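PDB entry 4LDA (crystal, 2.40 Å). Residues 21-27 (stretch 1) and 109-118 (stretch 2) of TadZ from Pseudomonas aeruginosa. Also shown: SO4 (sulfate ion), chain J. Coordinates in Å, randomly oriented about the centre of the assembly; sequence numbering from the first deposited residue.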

ATOM      1  N   ASN A  21      -9.702  -2.993   9.730  1.00 53.03           N
ATOM      2  CA  ASN A  21     -10.182  -4.102  10.549  1.00 53.54           C
ATOM      3  C   ASN A  21      -9.210  -5.258  10.547  1.00 58.04           C
ATOM      4  O   ASN A  21      -8.964  -5.822  11.609  1.00 60.21           O
ATOM      5  N   SER A  22      -8.652  -5.604   9.375  1.00 53.11           N
ATOM      6  CA  SER A  22      -7.699  -6.705   9.230  1.00 51.56           C
ATOM      7  C   SER A  22      -6.379  -6.413   9.932  1.00 55.70           C
ATOM      8  O   SER A  22      -5.799  -7.337  10.527  1.00 56.90           O
ATOM      9  N   LEU A  23      -5.908  -5.143   9.875  1.00 49.09           N
ATOM     10  CA  LEU A  23      -4.598  -4.779  10.404  1.00 48.68           C
ATOM     11  C   LEU A  23      -4.640  -4.131  11.776  1.00 54.52           C
ATOM     12  O   LEU A  23      -3.598  -3.666  12.240  1.00 55.78           O
ATOM     13  N   ALA A  24      -5.788  -4.172  12.458  1.00 52.05           N
ATOM     14  CA  ALA A  24      -6.012  -3.557  13.760  1.00 52.88           C
ATOM     15  C   ALA A  24      -4.962  -3.989  14.828  1.00 58.57           C
ATOM     16  O   ALA A  24      -4.518  -3.161  15.632  1.00 59.68           O
ATOM     17  N   SER A  25      -4.576  -5.256  14.834  1.00 56.90           N
ATOM     18  CA  SER A  25      -3.563  -5.829  15.748  1.00 57.31           C
ATOM     19  C   SER A  25      -2.124  -5.350  15.405  1.00 58.03           C
ATOM     20  O   SER A  25      -1.297  -5.259  16.292  1.00 58.17           O
ATOM     21  N   ALA A  26      -1.850  -5.031  14.134  1.00 52.05           N
ATOM     22  CA  ALA A  26      -0.538  -4.609  13.648  1.00 50.70           C
ATOM     23  C   ALA A  26      -0.305  -3.096  13.748  1.00 52.44           C
ATOM     24  O   ALA A  26       0.831  -2.648  13.834  1.00 52.30           O
ATOM     25  N   GLY A  27      -1.356  -2.318  13.685  1.00 48.71           N
ATOM     26  CA  GLY A  27      -1.214  -0.872  13.747  1.00 48.51           C
ATOM     27  C   GLY A  27      -2.430  -0.126  13.276  1.00 51.41           C
ATOM     28  O   GLY A  27      -3.546  -0.628  13.394  1.00 50.27           O
ATOM     29  N   ARG A 109      -8.707 -12.787   3.139  1.00 55.82           N
ATOM     30  CA  ARG A 109      -8.728 -13.080   4.581  1.00 55.30           C
ATOM     31  C   ARG A 109      -7.807 -12.125   5.346  1.00 60.57           C
ATOM     32  O   ARG A 109      -6.737 -11.775   4.836  1.00 61.56           O
ATOM     33  N   ALA A 110      -8.208 -11.718   6.567  1.00 56.76           N
ATOM     34  CA  ALA A 110      -7.407 -10.833   7.408  1.00 55.56           C
ATOM     35  C   ALA A 110      -6.005 -11.410   7.690  1.00 59.16           C
ATOM     36  O   ALA A 110      -5.045 -10.648   7.730  1.00 58.73           O
ATOM     37  N   SER A 111      -5.889 -12.752   7.827  1.00 56.70           N
ATOM     38  CA  SER A 111      -4.636 -13.464   8.105  1.00 56.42           C
ATOM     39  C   SER A 111      -3.627 -13.292   6.949  1.00 62.05           C
ATOM     40  O   SER A 111      -2.420 -13.350   7.188  1.00 62.06           O
ATOM     41  N   GLU A 112      -4.118 -13.036   5.721  1.00 58.77           N
ATOM     42  CA  GLU A 112      -3.274 -12.805   4.557  1.00 57.92           C
ATOM     43  C   GLU A 112      -2.616 -11.446   4.644  1.00 60.22           C
ATOM     44  O   GLU A 112      -1.458 -11.310   4.240  1.00 61.14           O
ATOM     45  N   LEU A 113      -3.327 -10.459   5.214  1.00 55.08           N
ATOM     46  CA  LEU A 113      -2.839  -9.093   5.394  1.00 54.69           C
ATOM     47  C   LEU A 113      -1.855  -9.014   6.544  1.00 55.93           C
ATOM     48  O   LEU A 113      -0.827  -8.379   6.388  1.00 55.60           O
ATOM     49  N   THR A 114      -2.151  -9.649   7.692  1.00 52.88           N
ATOM     50  CA  THR A 114      -1.252  -9.666   8.866  1.00 52.45           C
ATOM     51  C   THR A 114       0.009 -10.459   8.535  1.00 57.44           C
ATOM     52  O   THR A 114       1.088 -10.098   9.007  1.00 58.75           O
ATOM     53  N   GLY A 115      -0.137 -11.504   7.714  1.00 52.21           N
ATOM     54  CA  GLY A 115       0.968 -12.328   7.247  1.00 51.64           C
ATOM     55  C   GLY A 115       1.926 -11.541   6.382  1.00 56.31           C
ATOM     56  O   GLY A 115       3.148 -11.631   6.565  1.00 59.23           O
ATOM     57  N   LEU A 116       1.375 -10.748   5.446  1.00 50.51           N
ATOM     58  CA  LEU A 116       2.128  -9.875   4.557  1.00 50.87           C
ATOM     59  C   LEU A 116       2.912  -8.808   5.340  1.00 55.23           C
ATOM     60  O   LEU A 116       4.072  -8.569   5.027  1.00 54.84           O
ATOM     61  N   ILE A 117       2.288  -8.187   6.356  1.00 52.18           N
ATOM     62  CA  ILE A 117       2.901  -7.150   7.198  1.00 52.51           C
ATOM     63  C   ILE A 117       4.042  -7.759   8.016  1.00 57.04           C
ATOM     64  O   ILE A 117       5.081  -7.112   8.145  1.00 58.01           O
ATOM     65  N   ARG A 118       3.864  -8.987   8.541  1.00 54.47           N
ATOM     66  CA  ARG A 118       4.922  -9.742   9.234  1.00 56.94           C
ATOM     67  C   ARG A 118       6.143  -9.915   8.353  1.00 63.07           C
ATOM     68  O   ARG A 118       7.269  -9.629   8.791  1.00 64.60           O
TER

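Where the end of one helix rests against the side of another, close packing often depends on small residues at the point of nearest approach and on branched aliphatic side chains a step further along. The contact between residues 21-27 and 109-118 of TadZ is a compact example. The two stretches lie 88 or more residues apart in sequence at every touching pair, bury 331 Å² between them, and are joined by no hydrogen bond across the interface; the contacts between them are van der Waals contacts, with apolar side chains meeting around Leu23 and Ala26.

Asn21, in the last part of the first helix, stays outside. Its CA-to-CB bond points sideways, and the m rotamer at chi1 leads the amide further off. Ser22 is the true point of entry. Its CA lies 4.5 Å from the CA of Ala110, an approach eased by the small side chains on both residues. The CB of Ser22 points toward the second helix, and the m rotamer sets OG 3.7 Å from Ala110 CB, while Ser22 CB packs at 3.6 Å against CD2 of Leu113. The hydroxyl is not left unsatisfied, since it is hydrogen-bonded elsewhere in the structure. On the backbone side, Ser22 O sits 3.4 Å from Thr114 CG2.

Leu23 is the first residue to leave helical backbone angles. Its CA-to-CB bond points sideways, yet with chi1 m and chi2 t the end of the side chain comes nearer the partner. One methyl, CD2, reaches the second helix at several places: it is 3.5 Å from Ile117 CG1, 4.0 Å from Leu113 CB and 3.8 Å from Leu113 O. Leu113 and Ile117 are one helical turn apart, joined by the backbone bond from Ile117 N to Leu113 O at 3.1 Å, and so present their side chains to the same neighbour. Ile117 is m at both chi angles; Leu113 has chi1 off the wells at -94° and chi2 p.

Ala24 turns sideways and takes no part. Ser25, with chi1 p, points toward the helix but only grazes it, its OG 4.0 Å from Thr114 CG2. That methyl therefore meets both Ser22 and Ser25, whereas OG1 of Thr114, also p at chi1, lies near carbonyl oxygens of its own helix. Ala26 closes the contact, its CB 4.1 Å from Ile117 CG2. The turn is held by Leu23 O, which accepts from Ala26 N at 2.9 Å and from Gly27 N at 3.0 Å. Gly27 does not touch the second stretch; at its backbone angles a CB would be jammed against the carbonyl oxygen of Ala26.

The bound sulfate, probably from the crystallisation liquor, belongs to the start of the second helix. Ser111 OG donates to its O4 at 2.8 Å, and Ala110 N makes a weak bond to its O2, also at 2.8 Å. The CA-to-CB bond of Ser111 points away from stretch 1, and its hydroxyl, with chi1 p, meets the anion.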

ATOM      1  CB  ASN A  21     -11.562  -4.582  10.070  1.00 56.18           C
ATOM      2  CG  ASN A  21     -12.698  -3.608  10.340  1.00 76.40           C
ATOM      3  OD1 ASN A  21     -12.627  -2.729  11.218  1.00 75.47           O
ATOM      4  ND2 ASN A  21     -13.795  -3.760   9.619  1.00 67.30           N
ATOM      5  CB  SER A  22      -7.428  -6.988   7.754  1.00 51.70           C
ATOM      6  OG  SER A  22      -8.620  -7.271   7.042  1.00 54.35           O
ATOM      7  CB  LEU A  23      -3.901  -3.818   9.417  1.00 48.14           C
ATOM      8  CG  LEU A  23      -3.508  -4.437   8.057  1.00 50.20           C
ATOM      9  CD1 LEU A  23      -2.999  -3.383   7.090  1.00 49.47           C
ATOM     10  CD2 LEU A  23      -2.514  -5.505   8.244  1.00 46.87           C
ATOM     11  CB  ALA A  24      -7.412  -3.885  14.243  1.00 54.59           C
ATOM     12  CB  SER A  25      -3.611  -7.358  15.700  1.00 59.80           C
ATOM     13  OG  SER A  25      -3.481  -7.847  14.369  1.00 63.84           O
ATOM     14  CB  ALA A  26      -0.372  -5.037  12.207  1.00 50.63           C
ATOM     15  CB  ARG A 109      -8.300 -14.542   4.842  1.00 54.32           C
ATOM     16  CG  ARG A 109      -9.297 -15.545   4.332  1.00 69.61           C
ATOM     17  CD  ARG A 109      -8.827 -16.964   4.537  1.00 98.30           C
ATOM     18  NE  ARG A 109      -9.793 -17.915   3.985  1.00117.46           N
ATOM     19  CZ  ARG A 109      -9.650 -19.235   4.014  1.00136.48           C
ATOM     20  NH1 ARG A 109      -8.575 -19.782   4.569  1.00126.95           N
ATOM     21  NH2 ARG A 109     -10.582 -20.020   3.489  1.00123.11           N
ATOM     22  CB  ALA A 110      -8.127 -10.575   8.723  1.00 57.29           C
ATOM     23  CB  SER A 111      -4.898 -14.946   8.371  1.00 58.10           C
ATOM     24  OG  SER A 111      -5.543 -15.573   7.279  1.00 66.22           O
ATOM     25  CB  GLU A 112      -4.076 -12.923   3.260  1.00 59.79           C
ATOM     26  CG  GLU A 112      -4.558 -14.334   2.935  1.00 74.06           C
ATOM     27  CD  GLU A 112      -5.317 -14.455   1.627  1.00112.36           C
ATOM     28  OE1 GLU A 112      -4.837 -13.905   0.608  1.00113.02           O
ATOM     29  OE2 GLU A 112      -6.365 -15.143   1.613  1.00112.89           O
ATOM     30  CB  LEU A 113      -4.005  -8.105   5.620  1.00 55.38           C
ATOM     31  CG  LEU A 113      -4.531  -7.393   4.355  1.00 59.96           C
ATOM     32  CD1 LEU A 113      -5.097  -8.377   3.362  1.00 60.98           C
ATOM     33  CD2 LEU A 113      -5.597  -6.449   4.710  1.00 60.86           C
ATOM     34  CB  THR A 114      -1.935 -10.222  10.120  1.00 52.91           C
ATOM     35  OG1 THR A 114      -2.460 -11.510   9.822  1.00 59.22           O
ATOM     36  CG2 THR A 114      -3.033  -9.330  10.628  1.00 44.12           C
ATOM     37  CB  LEU A 116       1.146  -9.203   3.581  1.00 50.63           C
ATOM     38  CG  LEU A 116       1.656  -8.029   2.722  1.00 55.44           C
ATOM     39  CD1 LEU A 116       2.771  -8.444   1.805  1.00 55.37           C
ATOM     40  CD2 LEU A 116       0.556  -7.457   1.923  1.00 57.65           C
ATOM     41  CB  ILE A 117       1.824  -6.464   8.092  1.00 54.89           C
ATOM     42  CG1 ILE A 117       0.828  -5.687   7.218  1.00 53.78           C
ATOM     43  CG2 ILE A 117       2.398  -5.582   9.203  1.00 55.32           C
ATOM     44  CD1 ILE A 117       1.386  -4.629   6.184  1.00 57.83           C
ATOM     45  CB  ARG A 118       4.436 -11.149   9.633  1.00 59.32           C
ATOM     46  CG  ARG A 118       3.925 -11.362  11.043  1.00 76.65           C
ATOM     47  CD  ARG A 118       3.758 -12.863  11.296  1.00 99.82           C
ATOM     48  NE  ARG A 118       5.045 -13.568  11.445  1.00121.05           N
ATOM     49  CZ  ARG A 118       5.642 -14.302  10.506  1.00137.00           C
ATOM     50  NH1 ARG A 118       5.075 -14.462   9.315  1.00125.26           N
ATOM     51  NH2 ARG A 118       6.806 -14.890  10.754  1.00123.50           N
TER
HETATM   52  S   SO4 J 202      -8.971 -15.035   8.940  1.00138.62           S
HETATM   53  O1  SO4 J 202     -10.244 -15.689   9.257  1.00139.76           O
HETATM   54  O2  SO4 J 202      -9.249 -13.831   8.148  1.00138.67           O
HETATM   55  O3  SO4 J 202      -8.265 -14.642  10.168  1.00137.39           O
HETATM   56  O4  SO4 J 202      -8.150 -15.983   8.179  1.00139.24           O